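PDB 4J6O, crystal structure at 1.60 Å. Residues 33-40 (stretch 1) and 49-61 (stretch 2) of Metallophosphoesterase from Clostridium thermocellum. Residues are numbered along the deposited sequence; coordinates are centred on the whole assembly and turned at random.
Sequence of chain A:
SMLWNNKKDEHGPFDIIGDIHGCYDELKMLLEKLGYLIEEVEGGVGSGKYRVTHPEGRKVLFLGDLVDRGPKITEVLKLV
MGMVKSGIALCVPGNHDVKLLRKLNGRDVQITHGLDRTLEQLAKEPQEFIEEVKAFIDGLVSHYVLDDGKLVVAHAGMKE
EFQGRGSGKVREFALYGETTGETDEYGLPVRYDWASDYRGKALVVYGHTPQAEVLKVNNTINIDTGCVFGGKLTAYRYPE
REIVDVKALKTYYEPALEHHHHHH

Stretch 1, residues 33-40: KLGYLIEE
Stretch 2 49-61: KYRVTHPEGRKVL

Strands 37-40 and 50-53 run antiparallel, their axes 161° apart and 4.6 Å at closest approach. Leu37 faces Thr53 and Glu39 faces Arg51 as hydrogen-bonded pairs: Leu37 N to Thr53 O 2.8 Å, Thr53 N to Leu37 O 3.0 Å, Glu39 N to Arg51 O 2.8 Å, Arg51 N to Glu39 O 2.9 Å. The pairs alternating with these, Ile38 with Val52 and, beyond Glu39-Arg51, Glu40 with Tyr50, are non-hydrogen-bonded, their CA atoms 4.6 and 4.8 Å apart respectively.

Stretch 1 enters from a helix end. Gly35 (phi/psi 93/2) closes a Schellman motif; a CB there would stand 2.8 Å from His54 NE2 and jam against the preceding carbonyl, so the backbone calls for glycine. The histidine, chi1 t and chi2 -72°, uses that space: NE2 donates to Leu34 O at 2.9 Å, while ND1 accepts from Glu56 N at 3.0 Å within the type I turn 54-57, where Gly57 (68/25) donates N to His54 O at 3.0 Å. The two ring nitrogens thus tie the helix end to the turn.

Tyr36, chi1 m and chi2 84°, presents a ring face to the His54 edge, centroids 4.6 Å apart and planes at 70°. Its CB lies 3.7 Å from Val52 CG1 and its CZ 3.5 Å from Val60 CG2, both valines being t, so the side chain spans both strands of stretch 2.

On the Ile38 face, that residue (m, t) sets CG1 4.2 Å from Val52 CG2 and CG2 4.2 Å from Tyr50 CD1. Tyr50 (m, -73°) meets Glu40 CG at CE1, 3.5 Å. The extended Lys49 (t, t, t, m) brings NZ 3.5 Å from Glu40 OE1, a salt bridge also spanned by water 2, and 3.1 Å from Tyr50 OH, a hydrogen bond. On the other face, Leu37 (m, t) places CD1 4.1 Å from Pro55 CD.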

ATOM      1  N   LYS A  33      17.847   3.861   1.857  1.00 23.94           N
ATOM      2  CA  LYS A  33      18.494   3.764   0.555  1.00 26.46           C
ATOM      3  C   LYS A  33      18.001   4.866  -0.365  1.00 29.93           C
ATOM      4  O   LYS A  33      18.735   5.344  -1.225  1.00 31.56           O
ATOM      5  CB  LYS A  33      18.172   2.397  -0.046  1.00 30.79           C
ATOM      6  CG  LYS A  33      18.859   2.076  -1.338  1.00 33.60           C
ATOM      7  CD  LYS A  33      18.568   0.589  -1.654  1.00 27.60           C
ATOM      8  CE  LYS A  33      19.168   0.117  -2.953  1.00 31.57           C
ATOM      9  NZ  LYS A  33      19.170  -1.357  -3.003  1.00 32.11           N
ATOM     10  N   LEU A  34      16.761   5.285  -0.171  1.00 24.55           N
ATOM     11  CA  LEU A  34      16.201   6.382  -0.967  1.00 24.82           C
ATOM     12  C   LEU A  34      16.600   7.763  -0.473  1.00 27.12           C
ATOM     13  O   LEU A  34      16.119   8.768  -0.999  1.00 29.16           O
ATOM     14  CB  LEU A  34      14.669   6.290  -1.012  1.00 27.00           C
ATOM     15  CG  LEU A  34      14.100   5.047  -1.712  1.00 23.80           C
ATOM     16  CD1 LEU A  34      12.654   4.784  -1.208  1.00 21.96           C
ATOM     17  CD2 LEU A  34      14.140   5.138  -3.237  1.00 25.77           C
ATOM     18  N   GLY A  35      17.417   7.805   0.575  1.00 25.53           N
ATOM     19  CA  GLY A  35      17.858   9.073   1.106  1.00 28.17           C
ATOM     20  C   GLY A  35      17.047   9.689   2.234  1.00 30.23           C
ATOM     21  O   GLY A  35      17.381  10.785   2.718  1.00 34.57           O
ATOM     22  N   TYR A  36      15.997   8.996   2.681  1.00 32.42           N
ATOM     23  CA  TYR A  36      15.256   9.458   3.845  1.00 27.51           C
ATOM     24  C   TYR A  36      16.075   9.230   5.087  1.00 31.15           C
ATOM     25  O   TYR A  36      16.893   8.324   5.151  1.00 33.46           O
ATOM     26  CB  TYR A  36      13.863   8.784   3.988  1.00 26.08           C
ATOM     27  CG  TYR A  36      12.966   9.122   2.817  1.00 27.65           C
ATOM     28  CD1 TYR A  36      13.042   8.386   1.640  1.00 26.97           C
ATOM     29  CD2 TYR A  36      12.076  10.193   2.883  1.00 25.84           C
ATOM     30  CE1 TYR A  36      12.282   8.728   0.552  1.00 23.68           C
ATOM     31  CE2 TYR A  36      11.288  10.522   1.809  1.00 28.37           C
ATOM     32  CZ  TYR A  36      11.403   9.777   0.650  1.00 22.31           C
ATOM     33  OH  TYR A  36      10.638  10.133  -0.443  1.00 26.91           O
ATOM     34  N   LEU A  37      15.814  10.066   6.084  1.00 37.58           N
ATOM     35  CA  LEU A  37      16.498  10.039   7.356  1.00 31.79           C
ATOM     36  C   LEU A  37      15.440   9.723   8.386  1.00 33.74           C
ATOM     37  O   LEU A  37      14.429  10.426   8.485  1.00 34.92           O
ATOM     38  CB  LEU A  37      17.035  11.439   7.626  1.00 38.66           C
ATOM     39  CG  LEU A  37      17.931  11.887   6.480  1.00 38.30           C
ATOM     40  CD1 LEU A  37      18.126  13.377   6.553  1.00 67.51           C
ATOM     41  CD2 LEU A  37      19.257  11.139   6.577  1.00 47.89           C
ATOM     42  N   ILE A  38      15.655   8.646   9.134  1.00 38.01           N
ATOM     43  CA  ILE A  38      14.674   8.216  10.118  1.00 32.93           C
ATOM     44  C   ILE A  38      15.242   8.415  11.499  1.00 44.78           C
ATOM     45  O   ILE A  38      16.309   7.898  11.849  1.00 43.53           O
ATOM     46  CB  ILE A  38      14.299   6.728   9.934  1.00 30.36           C
ATOM     47  CG1 ILE A  38      13.717   6.483   8.565  1.00 29.25           C
ATOM     48  CG2 ILE A  38      13.321   6.276  11.031  1.00 34.11           C
ATOM     49  CD1 ILE A  38      13.717   5.051   8.273  1.00 35.72           C
ATOM     50  N   GLU A  39      14.537   9.215  12.272  1.00 37.33           N
ATOM     51  CA  GLU A  39      14.952   9.521  13.617  1.00 41.25           C
ATOM     52  C   GLU A  39      14.049   8.736  14.526  1.00 74.30           C
ATOM     53  O   GLU A  39      12.823   8.752  14.375  1.00 42.30           O
ATOM     54  CB  GLU A  39      14.810  11.019  13.884  1.00 39.98           C
ATOM     55  CG  GLU A  39      15.121  11.418  15.322  1.00 85.05           C
ATOM     56  CD  GLU A  39      14.805  12.900  15.641  1.00 85.09           C
ATOM     57  OE1 GLU A  39      14.068  13.564  14.858  1.00 44.20           O
ATOM     58  OE2 GLU A  39      15.288  13.387  16.687  1.00108.23           O
ATOM     59  N   GLU A  40      14.663   7.978  15.423  1.00 51.14           N
ATOM     60  CA  GLU A  40      13.916   7.395  16.516  1.00 45.48           C
ATOM     61  C   GLU A  40      13.848   8.519  17.534  1.00 52.17           C
ATOM     62  O   GLU A  40      14.863   8.922  18.093  1.00 55.66           O
ATOM     63  CB  GLU A  40      14.617   6.158  17.101  1.00 54.57           C
ATOM     64  CG  GLU A  40      14.073   4.819  16.626  1.00 67.80           C
ATOM     65  CD  GLU A  40      14.635   3.663  17.445  1.00 78.97           C
ATOM     66  OE1 GLU A  40      13.838   2.956  18.109  1.00 84.17           O
ATOM     67  OE2 GLU A  40      15.879   3.477  17.436  1.00 94.20           O
ATOM     68  N   LYS A  49       6.715   8.007  17.405  1.00 39.81           N
ATOM     69  CA  LYS A  49       7.879   7.196  17.725  1.00 36.57           C
ATOM     70  C   LYS A  49       9.011   7.528  16.753  1.00 57.80           C
ATOM     71  O   LYS A  49      10.179   7.513  17.122  1.00 39.32           O
ATOM     72  CB  LYS A  49       7.519   5.706  17.647  1.00 36.87           C
ATOM     73  CG  LYS A  49       8.605   4.784  18.167  1.00 44.94           C
ATOM     74  CD  LYS A  49       8.083   3.365  18.301  1.00 51.41           C
ATOM     75  CE  LYS A  49       9.089   2.413  18.979  1.00 52.47           C
ATOM     76  NZ  LYS A  49      10.395   2.400  18.272  1.00 71.46           N
ATOM     77  N   TYR A  50       8.655   7.859  15.513  1.00 35.29           N
ATOM     78  CA  TYR A  50       9.652   8.110  14.476  1.00 32.57           C
ATOM     79  C   TYR A  50       9.432   9.481  13.820  1.00 37.43           C
ATOM     80  O   TYR A  50       8.333  10.012  13.836  1.00 39.53           O
ATOM     81  CB  TYR A  50       9.609   7.018  13.417  1.00 30.68           C
ATOM     82  CG  TYR A  50       9.790   5.618  13.940  1.00 35.91           C
ATOM     83  CD1 TYR A  50      11.035   5.169  14.376  1.00 42.65           C
ATOM     84  CD2 TYR A  50       8.713   4.732  13.960  1.00 33.51           C
ATOM     85  CE1 TYR A  50      11.204   3.866  14.812  1.00 43.32           C
ATOM     86  CE2 TYR A  50       8.865   3.444  14.414  1.00 38.01           C
ATOM     87  CZ  TYR A  50      10.111   3.017  14.840  1.00 43.04           C
ATOM     88  OH  TYR A  50      10.248   1.721  15.278  1.00 49.83           O
ATOM     89  N   ARG A  51      10.487  10.039  13.233  1.00 33.20           N
ATOM     90  CA  ARG A  51      10.342  11.208  12.366  1.00 28.47           C
ATOM     91  C   ARG A  51      11.208  11.026  11.134  1.00 37.42           C
ATOM     92  O   ARG A  51      12.402  10.770  11.231  1.00 37.32           O
ATOM     93  CB  ARG A  51      10.687  12.516  13.087  1.00 40.51           C
ATOM     94  CG  ARG A  51      10.093  13.724  12.387  1.00 36.76           C
ATOM     95  CD  ARG A  51      10.182  15.037  13.243  1.00 77.55           C
ATOM     96  NE  ARG A  51       9.152  15.991  12.820  1.00 40.72           N
ATOM     97  CZ  ARG A  51       9.346  16.907  11.882  1.00 80.76           C
ATOM     98  NH1 ARG A  51       8.370  17.737  11.532  1.00 93.04           N
ATOM     99  NH2 ARG A  51      10.539  17.012  11.318  1.00 57.46           N
ATOM    100  N   VAL A  52      10.589  11.166   9.965  1.00 31.94           N
ATOM    101  CA  VAL A  52      11.278  10.906   8.699  1.00 27.64           C
ATOM    102  C   VAL A  52      11.402  12.204   7.909  1.00 32.45           C
ATOM    103  O   VAL A  52      10.409  12.940   7.802  1.00 34.01           O
ATOM    104  CB  VAL A  52      10.489   9.876   7.857  1.00 24.36           C
ATOM    105  CG1 VAL A  52      11.356   9.453   6.671  1.00 27.30           C
ATOM    106  CG2 VAL A  52      10.160   8.692   8.766  1.00 27.94           C
ATOM    107  N   THR A  53      12.594  12.474   7.353  1.00 34.70           N
ATOM    108  CA  THR A  53      12.795  13.647   6.507  1.00 29.39           C
ATOM    109  C   THR A  53      13.586  13.273   5.265  1.00 36.54           C
ATOM    110  O   THR A  53      14.136  12.174   5.178  1.00 31.32           O
ATOM    111  CB  THR A  53      13.514  14.767   7.288  1.00 34.87           C
ATOM    112  OG1 THR A  53      14.767  14.282   7.784  1.00 38.13           O
ATOM    113  CG2 THR A  53      12.634  15.207   8.452  1.00 38.38           C
ATOM    114  N   HIS A  54      13.591  14.183   4.292  1.00 33.84           N
ATOM    115  CA  HIS A  54      14.388  14.023   3.081  1.00 30.55           C
ATOM    116  C   HIS A  54      14.974  15.392   2.675  1.00 33.20           C
ATOM    117  O   HIS A  54      14.238  16.361   2.471  1.00 40.34           O
ATOM    118  CB  HIS A  54      13.555  13.401   1.937  1.00 30.89           C
ATOM    119  CG  HIS A  54      14.409  12.824   0.845  1.00 39.28           C
ATOM    120  ND1 HIS A  54      15.120  13.611  -0.033  1.00 31.22           N
ATOM    121  CD2 HIS A  54      14.684  11.538   0.507  1.00 30.86           C
ATOM    122  CE1 HIS A  54      15.817  12.841  -0.857  1.00 29.03           C
ATOM    123  NE2 HIS A  54      15.568  11.574  -0.551  1.00 34.44           N
ATOM    124  N   PRO A  55      16.283  15.431   2.500  1.00 38.00           N
ATOM    125  CA  PRO A  55      16.943  16.710   2.194  1.00 41.46           C
ATOM    126  C   PRO A  55      16.577  17.283   0.833  1.00 44.50           C
ATOM    127  O   PRO A  55      16.683  18.492   0.653  1.00 42.29           O
ATOM    128  CB  PRO A  55      18.437  16.366   2.259  1.00 45.43           C
ATOM    129  CG  PRO A  55      18.525  14.887   2.182  1.00 39.86           C
ATOM    130  CD  PRO A  55      17.220  14.324   2.693  1.00 32.90           C
ATOM    131  N   GLU A  56      16.153  16.443  -0.105  1.00 38.88           N
ATOM    132  CA  GLU A  56      15.719  16.933  -1.411  1.00 34.35           C
ATOM    133  C   GLU A  56      14.197  17.190  -1.461  1.00 43.39           C
ATOM    134  O   GLU A  56      13.638  17.467  -2.530  1.00 41.20           O
ATOM    135  CB  GLU A  56      16.150  15.969  -2.508  1.00 42.63           C
ATOM    136  CG  GLU A  56      17.653  15.691  -2.545  1.00 38.95           C
ATOM    137  CD  GLU A  56      18.006  14.591  -3.552  1.00 83.29           C
ATOM    138  OE1 GLU A  56      17.092  13.854  -4.018  1.00 50.71           O
ATOM    139  OE2 GLU A  56      19.202  14.471  -3.892  1.00 67.89           O
ATOM    140  N   GLY A  57      13.535  17.084  -0.311  1.00 39.97           N
ATOM    141  CA  GLY A  57      12.110  17.325  -0.233  1.00 34.35           C
ATOM    142  C   GLY A  57      11.211  16.300  -0.953  1.00 54.23           C
ATOM    143  O   GLY A  57      10.080  16.610  -1.372  1.00 37.16           O
ATOM    144  N   ARG A  58      11.717  15.085  -1.124  1.00 33.95           N
ATOM    145  CA  ARG A  58      10.930  14.011  -1.747  1.00 36.43           C
ATOM    146  C   ARG A  58       9.861  13.554  -0.779  1.00 30.53           C
ATOM    147  O   ARG A  58       9.999  13.740   0.425  1.00 30.15           O
ATOM    148  CB  ARG A  58      11.834  12.839  -2.136  1.00 30.28           C
ATOM    149  CG  ARG A  58      12.927  13.259  -3.102  1.00 29.15           C
ATOM    150  CD  ARG A  58      13.668  12.041  -3.640  1.00 30.61           C
ATOM    151  NE  ARG A  58      12.843  11.236  -4.558  1.00 27.70           N
ATOM    152  CZ  ARG A  58      12.795  11.361  -5.888  1.00 31.81           C
ATOM    153  NH1 ARG A  58      12.028  10.506  -6.573  1.00 27.91           N
ATOM    154  NH2 ARG A  58      13.561  12.290  -6.535  1.00 30.57           N
ATOM    155  N   LYS A  59       8.790  12.973  -1.324  1.00 26.43           N
ATOM    156  CA  LYS A  59       7.639  12.487  -0.524  1.00 24.25           C
ATOM    157  C   LYS A  59       7.376  11.044  -0.876  1.00 24.47           C
ATOM    158  O   LYS A  59       7.651  10.642  -1.963  1.00 24.82           O
ATOM    159  CB  LYS A  59       6.393  13.328  -0.755  1.00 26.86           C
ATOM    160  CG  LYS A  59       6.588  14.797  -0.284  1.00 29.32           C
ATOM    161  CD  LYS A  59       5.242  15.482  -0.128  1.00 37.66           C
ATOM    162  CE  LYS A  59       5.500  16.935   0.332  1.00 48.26           C
ATOM    163  NZ  LYS A  59       4.250  17.664   0.651  1.00 58.07           N
ATOM    164  N   VAL A  60       6.853  10.296   0.079  1.00 22.89           N
ATOM    165  CA  VAL A  60       6.560   8.878  -0.110  1.00 20.13           C
ATOM    166  C   VAL A  60       5.064   8.692  -0.351  1.00 20.81           C
ATOM    167  O   VAL A  60       4.214   9.285   0.351  1.00 23.48           O
ATOM    168  CB  VAL A  60       6.946   8.045   1.134  1.00 21.44           C
ATOM    169  CG1 VAL A  60       6.536   6.536   0.917  1.00 19.74           C
ATOM    170  CG2 VAL A  60       8.434   8.133   1.433  1.00 25.41           C
ATOM    171  N   LEU A  61       4.749   7.781  -1.266  1.00 18.95           N
ATOM    172  CA  LEU A  61       3.354   7.361  -1.465  1.00 17.48           C
ATOM    173  C   LEU A  61       3.265   5.875  -1.184  1.00 19.02           C
ATOM    174  O   LEU A  61       3.890   5.094  -1.886  1.00 18.54           O
ATOM    175  CB  LEU A  61       2.926   7.620  -2.915  1.00 20.92           C
ATOM    176  CG  LEU A  61       3.033   9.062  -3.393  1.00 22.64           C
ATOM    177  CD1 LEU A  61       2.566   9.093  -4.853  1.00 26.55           C
ATOM    178  CD2 LEU A  61       2.204  10.025  -2.552  1.00 24.90           C
TER
HETATM  179  O   HOH W   1      17.824  10.825  -2.530  1.00 44.61           O
HETATM  180  O   HOH W   2      12.305   3.997  20.155  1.00 55.23           O